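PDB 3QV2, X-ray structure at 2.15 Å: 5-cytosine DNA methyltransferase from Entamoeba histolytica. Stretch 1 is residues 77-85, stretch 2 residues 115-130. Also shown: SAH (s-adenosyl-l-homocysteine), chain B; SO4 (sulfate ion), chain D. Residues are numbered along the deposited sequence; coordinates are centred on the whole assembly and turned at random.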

ATOM      1  N   CYS A  77     -11.739 -19.132   6.544  1.00 19.32           N
ATOM      2  CA  CYS A  77     -11.424 -17.788   7.009  1.00 14.30           C
ATOM      3  C   CYS A  77     -12.685 -16.938   7.086  1.00 13.23           C
ATOM      4  O   CYS A  77     -13.707 -17.276   6.492  1.00 12.92           O
ATOM      5  CB  CYS A  77     -10.397 -17.124   6.091  1.00 17.23           C
ATOM      6  SG  CYS A  77      -8.725 -17.790   6.242  1.00 23.23           S
ATOM      7  N   ASN A  78     -12.606 -15.833   7.820  1.00 11.71           N
ATOM      8  CA  ASN A  78     -13.753 -14.951   7.999  1.00 11.48           C
ATOM      9  C   ASN A  78     -13.441 -13.497   7.655  1.00 13.80           C
ATOM     10  O   ASN A  78     -14.203 -12.594   7.996  1.00 11.29           O
ATOM     11  CB  ASN A  78     -14.280 -15.049   9.433  1.00 13.89           C
ATOM     12  CG  ASN A  78     -13.228 -14.692  10.466  1.00 18.91           C
ATOM     13  OD1 ASN A  78     -12.199 -14.097  10.143  1.00 21.43           O
ATOM     14  ND2 ASN A  78     -13.483 -15.051  11.718  1.00 15.93           N
ATOM     15  N   THR A  79     -12.322 -13.278   6.974  1.00 14.28           N
ATOM     16  CA  THR A  79     -11.895 -11.926   6.640  1.00 14.72           C
ATOM     17  C   THR A  79     -11.153 -11.865   5.306  1.00 13.39           C
ATOM     18  O   THR A  79     -10.355 -12.745   4.985  1.00 14.85           O
ATOM     19  CB  THR A  79     -10.997 -11.337   7.743  1.00 15.34           C
ATOM     20  OG1 THR A  79     -11.687 -11.379   8.999  1.00 15.13           O
ATOM     21  CG2 THR A  79     -10.633  -9.900   7.422  1.00 15.79           C
ATOM     22  N   TRP A  80     -11.425 -10.816   4.536  1.00 13.53           N
ATOM     23  CA  TRP A  80     -10.745 -10.589   3.269  1.00 14.72           C
ATOM     24  C   TRP A  80      -9.966  -9.279   3.291  1.00 18.11           C
ATOM     25  O   TRP A  80     -10.548  -8.206   3.440  1.00 16.09           O
ATOM     26  CB  TRP A  80     -11.749 -10.549   2.115  1.00 14.54           C
ATOM     27  CG  TRP A  80     -12.237 -11.887   1.656  1.00 11.51           C
ATOM     28  CD1 TRP A  80     -12.097 -13.083   2.300  1.00 11.81           C
ATOM     29  CD2 TRP A  80     -12.943 -12.166   0.444  1.00  9.99           C
ATOM     30  NE1 TRP A  80     -12.677 -14.088   1.563  1.00  9.44           N
ATOM     31  CE2 TRP A  80     -13.204 -13.548   0.412  1.00  9.13           C
ATOM     32  CE3 TRP A  80     -13.381 -11.376  -0.628  1.00 11.19           C
ATOM     33  CZ2 TRP A  80     -13.880 -14.163  -0.636  1.00  9.36           C
ATOM     34  CZ3 TRP A  80     -14.054 -11.986  -1.672  1.00  9.41           C
ATOM     35  CH2 TRP A  80     -14.297 -13.365  -1.668  1.00 10.10           C
ATOM     36  N   PHE A  81      -8.648  -9.376   3.153  1.00 19.14           N
ATOM     37  CA  PHE A  81      -7.810  -8.200   2.939  1.00 17.24           C
ATOM     38  C   PHE A  81      -7.303  -8.230   1.507  1.00 13.31           C
ATOM     39  O   PHE A  81      -6.885  -9.279   1.015  1.00 12.41           O
ATOM     40  CB  PHE A  81      -6.625  -8.179   3.905  1.00 16.94           C
ATOM     41  CG  PHE A  81      -6.998  -7.837   5.318  1.00 14.08           C
ATOM     42  CD1 PHE A  81      -8.292  -7.472   5.639  1.00 11.05           C
ATOM     43  CD2 PHE A  81      -6.048  -7.869   6.326  1.00 17.31           C
ATOM     44  CE1 PHE A  81      -8.635  -7.153   6.937  1.00 13.05           C
ATOM     45  CE2 PHE A  81      -6.385  -7.551   7.627  1.00 17.69           C
ATOM     46  CZ  PHE A  81      -7.681  -7.192   7.931  1.00 17.71           C
ATOM     47  N   MET A  82      -7.336  -7.085   0.833  1.00 17.06           N
ATOM     48  CA  MET A  82      -6.905  -7.042  -0.558  1.00 14.69           C
ATOM     49  C   MET A  82      -6.601  -5.640  -1.075  1.00 14.02           C
ATOM     50  O   MET A  82      -7.296  -4.674  -0.756  1.00 17.12           O
ATOM     51  CB  MET A  82      -7.956  -7.691  -1.459  1.00  6.41           C
ATOM     52  CG  MET A  82      -9.244  -6.895  -1.574  1.00  6.37           C
ATOM     53  SD  MET A  82     -10.379  -7.596  -2.785  1.00 12.38           S
ATOM     54  CE  MET A  82     -10.591  -9.248  -2.133  1.00 12.82           C
ATOM     55  N   SER A  83      -5.551  -5.549  -1.881  1.00 13.41           N
ATOM     56  CA  SER A  83      -5.268  -4.352  -2.655  1.00 15.91           C
ATOM     57  C   SER A  83      -4.992  -4.773  -4.093  1.00 15.70           C
ATOM     58  O   SER A  83      -3.842  -4.998  -4.476  1.00 13.12           O
ATOM     59  CB  SER A  83      -4.081  -3.587  -2.070  1.00 23.52           C
ATOM     60  OG  SER A  83      -2.947  -4.424  -1.949  1.00 28.73           O
ATOM     61  N   PRO A  84      -6.061  -4.901  -4.891  1.00 17.81           N
ATOM     62  CA  PRO A  84      -6.000  -5.405  -6.267  1.00 17.83           C
ATOM     63  C   PRO A  84      -5.080  -4.567  -7.144  1.00 17.50           C
ATOM     64  O   PRO A  84      -4.840  -3.402  -6.827  1.00 17.50           O
ATOM     65  CB  PRO A  84      -7.448  -5.267  -6.751  1.00 15.60           C
ATOM     66  CG  PRO A  84      -8.270  -5.270  -5.503  1.00 17.76           C
ATOM     67  CD  PRO A  84      -7.435  -4.555  -4.489  1.00 18.33           C
ATOM     68  N   PRO A  85      -4.569  -5.153  -8.238  1.00 17.55           N
ATOM     69  CA  PRO A  85      -3.753  -4.401  -9.194  1.00 16.85           C
ATOM     70  C   PRO A  85      -4.436  -3.086  -9.554  1.00 17.13           C
ATOM     71  O   PRO A  85      -5.642  -3.070  -9.797  1.00 15.62           O
ATOM     72  CB  PRO A  85      -3.704  -5.331 -10.406  1.00 17.83           C
ATOM     73  CG  PRO A  85      -3.821  -6.697  -9.822  1.00 15.35           C
ATOM     74  CD  PRO A  85      -4.748  -6.558  -8.644  1.00 17.61           C
ATOM     75  N   ILE A 115     -17.053 -16.040  -6.328  1.00 15.00           N
ATOM     76  CA  ILE A 115     -16.777 -16.627  -5.020  1.00 15.88           C
ATOM     77  C   ILE A 115     -17.728 -16.152  -3.923  1.00 16.14           C
ATOM     78  O   ILE A 115     -18.514 -16.934  -3.387  1.00 15.80           O
ATOM     79  CB  ILE A 115     -15.330 -16.350  -4.566  1.00 17.12           C
ATOM     80  CG1 ILE A 115     -14.340 -16.768  -5.654  1.00 16.76           C
ATOM     81  CG2 ILE A 115     -15.038 -17.065  -3.255  1.00 15.76           C
ATOM     82  CD1 ILE A 115     -14.401 -18.239  -5.999  1.00 14.69           C
ATOM     83  N   LEU A 116     -17.649 -14.866  -3.598  1.00 15.20           N
ATOM     84  CA  LEU A 116     -18.371 -14.300  -2.458  1.00 15.45           C
ATOM     85  C   LEU A 116     -19.852 -14.688  -2.365  1.00 12.65           C
ATOM     86  O   LEU A 116     -20.315 -15.099  -1.304  1.00 13.90           O
ATOM     87  CB  LEU A 116     -18.209 -12.774  -2.429  1.00 15.54           C
ATOM     88  CG  LEU A 116     -18.749 -12.027  -1.206  1.00 18.98           C
ATOM     89  CD1 LEU A 116     -17.891 -10.812  -0.896  1.00 21.57           C
ATOM     90  CD2 LEU A 116     -20.202 -11.624  -1.407  1.00 20.04           C
ATOM     91  N   PRO A 117     -20.601 -14.552  -3.472  1.00 12.64           N
ATOM     92  CA  PRO A 117     -22.048 -14.791  -3.417  1.00 16.32           C
ATOM     93  C   PRO A 117     -22.422 -16.248  -3.155  1.00 19.09           C
ATOM     94  O   PRO A 117     -23.600 -16.532  -2.938  1.00 24.42           O
ATOM     95  CB  PRO A 117     -22.524 -14.388  -4.820  1.00 14.94           C
ATOM     96  CG  PRO A 117     -21.434 -13.525  -5.370  1.00 13.73           C
ATOM     97  CD  PRO A 117     -20.176 -14.093  -4.805  1.00 11.91           C
ATOM     98  N   TYR A 118     -21.449 -17.153  -3.171  1.00 17.23           N
ATOM     99  CA  TYR A 118     -21.749 -18.578  -3.056  1.00 17.49           C
ATOM    100  C   TYR A 118     -21.164 -19.240  -1.809  1.00 16.32           C
ATOM    101  O   TYR A 118     -21.463 -20.397  -1.519  1.00 17.95           O
ATOM    102  CB  TYR A 118     -21.312 -19.323  -4.323  1.00 17.01           C
ATOM    103  CG  TYR A 118     -21.989 -18.812  -5.577  1.00 20.77           C
ATOM    104  CD1 TYR A 118     -23.281 -19.206  -5.900  1.00 18.11           C
ATOM    105  CD2 TYR A 118     -21.339 -17.933  -6.431  1.00 20.14           C
ATOM    106  CE1 TYR A 118     -23.906 -18.738  -7.043  1.00 18.35           C
ATOM    107  CE2 TYR A 118     -21.954 -17.462  -7.575  1.00 19.36           C
ATOM    108  CZ  TYR A 118     -23.236 -17.867  -7.875  1.00 20.12           C
ATOM    109  OH  TYR A 118     -23.855 -17.401  -9.012  1.00 20.80           O
ATOM    110  N   LEU A 119     -20.341 -18.504  -1.068  1.00 13.81           N
ATOM    111  CA  LEU A 119     -19.779 -19.020   0.176  1.00 11.09           C
ATOM    112  C   LEU A 119     -20.879 -19.306   1.191  1.00 15.49           C
ATOM    113  O   LEU A 119     -21.844 -18.550   1.299  1.00 16.63           O
ATOM    114  CB  LEU A 119     -18.789 -18.019   0.777  1.00  9.75           C
ATOM    115  CG  LEU A 119     -17.519 -17.723  -0.023  1.00 12.97           C
ATOM    116  CD1 LEU A 119     -16.729 -16.600   0.629  1.00 13.14           C
ATOM    117  CD2 LEU A 119     -16.671 -18.973  -0.150  1.00 11.82           C
ATOM    118  N   ILE A 120     -20.733 -20.404   1.926  1.00 17.57           N
ATOM    119  CA  ILE A 120     -21.637 -20.697   3.029  1.00 17.96           C
ATOM    120  C   ILE A 120     -21.482 -19.611   4.081  1.00 19.43           C
ATOM    121  O   ILE A 120     -22.464 -19.108   4.625  1.00 22.10           O
ATOM    122  CB  ILE A 120     -21.330 -22.062   3.671  1.00 22.01           C
ATOM    123  CG1 ILE A 120     -21.601 -23.194   2.680  1.00 24.31           C
ATOM    124  CG2 ILE A 120     -22.160 -22.252   4.931  1.00 25.74           C
ATOM    125  CD1 ILE A 120     -23.043 -23.279   2.236  1.00 23.99           C
ATOM    126  N   ASN A 121     -20.232 -19.250   4.354  1.00 16.38           N
ATOM    127  CA  ASN A 121     -19.926 -18.194   5.305  1.00 19.83           C
ATOM    128  C   ASN A 121     -19.166 -17.044   4.653  1.00 19.70           C
ATOM    129  O   ASN A 121     -17.949 -17.110   4.490  1.00 23.93           O
ATOM    130  CB  ASN A 121     -19.119 -18.751   6.479  1.00 23.49           C
ATOM    131  CG  ASN A 121     -19.876 -19.810   7.255  1.00 28.48           C
ATOM    132  OD1 ASN A 121     -19.414 -20.942   7.398  1.00 31.91           O
ATOM    133  ND2 ASN A 121     -21.050 -19.447   7.761  1.00 28.44           N
ATOM    134  N   LYS A 122     -19.889 -15.996   4.275  1.00 19.60           N
ATOM    135  CA  LYS A 122     -19.259 -14.802   3.730  1.00 21.32           C
ATOM    136  C   LYS A 122     -18.344 -14.195   4.782  1.00 17.77           C
ATOM    137  O   LYS A 122     -18.661 -14.229   5.971  1.00 14.36           O
ATOM    138  CB  LYS A 122     -20.318 -13.781   3.313  1.00 21.42           C
ATOM    139  CG  LYS A 122     -21.139 -14.194   2.100  1.00 25.50           C
ATOM    140  CD  LYS A 122     -22.144 -13.120   1.705  1.00 27.00           C
ATOM    141  CE  LYS A 122     -23.261 -12.995   2.729  1.00 30.38           C
ATOM    142  NZ  LYS A 122     -24.136 -14.200   2.755  1.00 35.09           N
ATOM    143  N   PRO A 123     -17.199 -13.641   4.351  1.00 20.27           N
ATOM    144  CA  PRO A 123     -16.288 -12.971   5.284  1.00 15.67           C
ATOM    145  C   PRO A 123     -17.010 -11.853   6.025  1.00 14.06           C
ATOM    146  O   PRO A 123     -17.678 -11.033   5.395  1.00 12.85           O
ATOM    147  CB  PRO A 123     -15.201 -12.394   4.368  1.00 15.22           C
ATOM    148  CG  PRO A 123     -15.802 -12.389   2.996  1.00 17.08           C
ATOM    149  CD  PRO A 123     -16.721 -13.566   2.962  1.00 19.49           C
ATOM    150  N   LYS A 124     -16.889 -11.831   7.347  1.00 15.18           N
ATOM    151  CA  LYS A 124     -17.581 -10.834   8.157  1.00 16.24           C
ATOM    152  C   LYS A 124     -16.949  -9.448   8.037  1.00 15.09           C
ATOM    153  O   LYS A 124     -17.567  -8.446   8.393  1.00 16.35           O
ATOM    154  CB  LYS A 124     -17.635 -11.275   9.621  1.00 16.93           C
ATOM    155  CG  LYS A 124     -18.383 -12.582   9.839  1.00 19.11           C
ATOM    156  CD  LYS A 124     -18.360 -13.003  11.299  1.00 23.43           C
ATOM    157  CE  LYS A 124     -19.091 -14.321  11.501  1.00 25.22           C
ATOM    158  NZ  LYS A 124     -18.512 -15.406  10.660  1.00 25.86           N
ATOM    159  N   HIS A 125     -15.718  -9.400   7.537  1.00  9.50           N
ATOM    160  CA  HIS A 125     -15.027  -8.133   7.321  1.00  8.73           C
ATOM    161  C   HIS A 125     -14.232  -8.163   6.022  1.00 10.30           C
ATOM    162  O   HIS A 125     -13.543  -9.140   5.728  1.00  7.91           O
ATOM    163  CB  HIS A 125     -14.098  -7.806   8.493  1.00  7.48           C
ATOM    164  CG  HIS A 125     -14.812  -7.605   9.794  1.00  6.10           C
ATOM    165  ND1 HIS A 125     -15.147  -8.651  10.628  1.00  5.46           N
ATOM    166  CD2 HIS A 125     -15.259  -6.482  10.401  1.00  6.59           C
ATOM    167  CE1 HIS A 125     -15.767  -8.179  11.693  1.00 11.43           C
ATOM    168  NE2 HIS A 125     -15.850  -6.866  11.582  1.00 13.02           N
ATOM    169  N   ILE A 126     -14.341  -7.090   5.244  1.00 14.11           N
ATOM    170  CA  ILE A 126     -13.579  -6.946   4.010  1.00 10.53           C
ATOM    171  C   ILE A 126     -12.903  -5.582   3.963  1.00 11.60           C
ATOM    172  O   ILE A 126     -13.524  -4.560   4.261  1.00  5.92           O
ATOM    173  CB  ILE A 126     -14.469  -7.086   2.766  1.00 10.44           C
ATOM    174  CG1 ILE A 126     -15.228  -8.413   2.788  1.00  8.38           C
ATOM    175  CG2 ILE A 126     -13.634  -6.967   1.497  1.00  5.60           C
ATOM    176  CD1 ILE A 126     -16.092  -8.629   1.569  1.00 10.37           C
ATOM    177  N   PHE A 127     -11.631  -5.570   3.584  1.00 10.53           N
ATOM    178  CA  PHE A 127     -10.894  -4.323   3.442  1.00 12.62           C
ATOM    179  C   PHE A 127     -10.222  -4.257   2.075  1.00 14.93           C
ATOM    180  O   PHE A 127      -9.447  -5.141   1.710  1.00 16.62           O
ATOM    181  CB  PHE A 127      -9.851  -4.181   4.552  1.00 11.22           C
ATOM    182  CG  PHE A 127      -9.190  -2.833   4.594  1.00 12.17           C
ATOM    183  CD1 PHE A 127      -9.643  -1.852   5.460  1.00 11.56           C
ATOM    184  CD2 PHE A 127      -8.121  -2.545   3.764  1.00  9.95           C
ATOM    185  CE1 PHE A 127      -9.039  -0.610   5.501  1.00 10.71           C
ATOM    186  CE2 PHE A 127      -7.513  -1.306   3.799  1.00  7.23           C
ATOM    187  CZ  PHE A 127      -7.973  -0.336   4.669  1.00  9.00           C
ATOM    188  N   ILE A 128     -10.530  -3.209   1.320  1.00 13.92           N
ATOM    189  CA  ILE A 128      -9.948  -3.028  -0.001  1.00 14.26           C
ATOM    190  C   ILE A 128      -9.124  -1.750  -0.061  1.00 16.86           C
ATOM    191  O   ILE A 128      -9.522  -0.718   0.476  1.00 19.07           O
ATOM    192  CB  ILE A 128     -11.031  -2.971  -1.094  1.00 12.23           C
ATOM    193  CG1 ILE A 128     -12.048  -4.096  -0.896  1.00 10.73           C
ATOM    194  CG2 ILE A 128     -10.398  -3.049  -2.476  1.00 12.60           C
ATOM    195  CD1 ILE A 128     -13.180  -4.080  -1.901  1.00 10.68           C
ATOM    196  N   GLU A 129      -7.971  -1.826  -0.714  1.00 18.29           N
ATOM    197  CA  GLU A 129      -7.116  -0.660  -0.888  1.00 15.34           C
ATOM    198  C   GLU A 129      -6.748  -0.507  -2.359  1.00 14.94           C
ATOM    199  O   GLU A 129      -6.425  -1.486  -3.031  1.00 15.56           O
ATOM    200  CB  GLU A 129      -5.859  -0.779  -0.021  1.00 14.19           C
ATOM    201  CG  GLU A 129      -4.984   0.469   0.007  1.00 16.95           C
ATOM    202  CD  GLU A 129      -4.066   0.577  -1.196  1.00 21.66           C
ATOM    203  OE1 GLU A 129      -3.908  -0.429  -1.919  1.00 24.40           O
ATOM    204  OE2 GLU A 129      -3.500   1.668  -1.417  1.00 26.75           O
ATOM    205  N   ASN A 130      -6.803   0.724  -2.855  1.00 18.06           N
ATOM    206  CA  ASN A 130      -6.487   0.995  -4.253  1.00 17.04           C
ATOM    207  C   ASN A 130      -6.240   2.479  -4.494  1.00 12.69           C
ATOM    208  O   ASN A 130      -6.157   3.264  -3.548  1.00 11.30           O
ATOM    209  CB  ASN A 130      -7.613   0.495  -5.162  1.00 15.29           C
ATOM    210  CG  ASN A 130      -7.097  -0.092  -6.463  1.00 19.42           C
ATOM    211  OD1 ASN A 130      -6.886   0.622  -7.442  1.00 17.91           O
ATOM    212  ND2 ASN A 130      -6.893  -1.404  -6.477  1.00 22.70           N
TER
HETATM  213  N   SAH B 323      -0.595  -4.454  -0.877  1.00 22.58           N
HETATM  214  CA  SAH B 323       0.552  -5.292  -1.166  1.00 21.57           C
HETATM  215  CB  SAH B 323       0.877  -5.276  -2.654  1.00 21.80           C
HETATM  216  CG  SAH B 323      -0.238  -5.029  -3.641  1.00 22.36           C
HETATM  217  SD  SAH B 323       0.207  -4.929  -5.386  1.00 19.15           S
HETATM  218  C   SAH B 323       1.728  -4.830  -0.342  1.00 18.21           C
HETATM  219  O   SAH B 323       2.904  -5.025  -0.762  1.00 21.03           O
HETATM  220  OXT SAH B 323       1.532  -4.248   0.779  1.00 15.75           O
HETATM  221  C5' SAH B 323      -0.759  -6.108  -6.306  1.00 23.78           C
HETATM  222  C4' SAH B 323      -0.343  -7.532  -6.276  1.00 24.41           C
HETATM  223  O4' SAH B 323      -1.358  -8.298  -6.826  1.00 25.37           O
HETATM  224  C3' SAH B 323       0.844  -7.716  -7.114  1.00 22.59           C
HETATM  225  O3' SAH B 323       1.934  -8.037  -6.318  1.00 21.39           O
HETATM  226  C2' SAH B 323       0.561  -8.797  -8.024  1.00 23.85           C
HETATM  227  O2' SAH B 323       1.588  -9.724  -7.992  1.00 21.90           O
HETATM  228  C1' SAH B 323      -0.683  -9.390  -7.526  1.00 20.20           C
HETATM  229  N9  SAH B 323      -1.443  -9.993  -8.584  1.00 20.62           N
HETATM  230  C8  SAH B 323      -1.788  -9.515  -9.787  1.00 21.61           C
HETATM  231  N7  SAH B 323      -2.503 -10.469 -10.406  1.00 21.16           N
HETATM  232  C5  SAH B 323      -2.597 -11.542  -9.583  1.00 21.66           C
HETATM  233  C6  SAH B 323      -3.209 -12.791  -9.702  1.00 19.99           C
HETATM  234  N6  SAH B 323      -3.926 -13.150 -10.901  1.00 17.83           N
HETATM  235  N1  SAH B 323      -3.111 -13.650  -8.671  1.00 19.09           N
HETATM  236  C2  SAH B 323      -2.450 -13.339  -7.548  1.00 17.43           C
HETATM  237  N3  SAH B 323      -1.857 -12.147  -7.412  1.00 20.42           N
HETATM  238  C4  SAH B 323      -1.914 -11.241  -8.405  1.00 22.06           C
HETATM  239  S   SO4 D 325     -16.057 -17.455  12.307  1.00 68.91           S
HETATM  240  O1  SO4 D 325     -15.280 -17.899  11.154  1.00 67.38           O
HETATM  241  O2  SO4 D 325     -16.090 -15.996  12.360  1.00 65.97           O
HETATM  242  O3  SO4 D 325     -17.420 -17.966  12.185  1.00 71.40           O
HETATM  243  O4  SO4 D 325     -15.442 -17.967  13.528  1.00 68.89           O
HETATM  244  O   HOH W   1     -15.413 -16.058   4.657  1.00 17.39           O
HETATM  245  O   HOH W   2     -14.150 -11.270  10.365  1.00 14.54           O

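Residues 79-82 and 125-130 form neighbouring parallel β-strands, their axes 2° apart in direction and 4.8 Å apart at closest approach. Trp80 and Met82 each use both backbone polar groups, as parallel pairing requires: Trp80 N donates to His125 O (3.0 Å) and Trp80 O accepts from Phe127 N (2.9 Å), then Met82 N donates to Phe127 O (3.0 Å) and Met82 O accepts from Glu129 N (2.9 Å). Ahead of this ladder, Lys124 N makes a weak bond to Asn78 O (2.9 Å), bent to 130° at the hydrogen, and a water donates to both Cys77 O and Asn121 O.

Side chains alternate between the two faces of the sheet. On one, Trp80 dominates the contact. Its five-membered ring is covered by Pro123, whose CG lies 3.6 Å from the ring centroid, directly along the normal, a CH-π arrangement in which an aliphatic C-H packs against the π cloud of the indole. Ile115 CG2 meets the ring edge at Trp80 CZ2 (4.1 Å), and Leu116 and Leu119 extend this apolar pocket. Farther along the same face, Met82 CG packs against Ile128 CG1 (4.0 Å). The other face pairs Phe81 CD1 with Phe127 CB (3.8 Å). Near the start, a sulfate ion bridges the stretches, its O2 accepting from Asn78 ND2 (2.8 Å) and Lys124 NZ (3.0 Å).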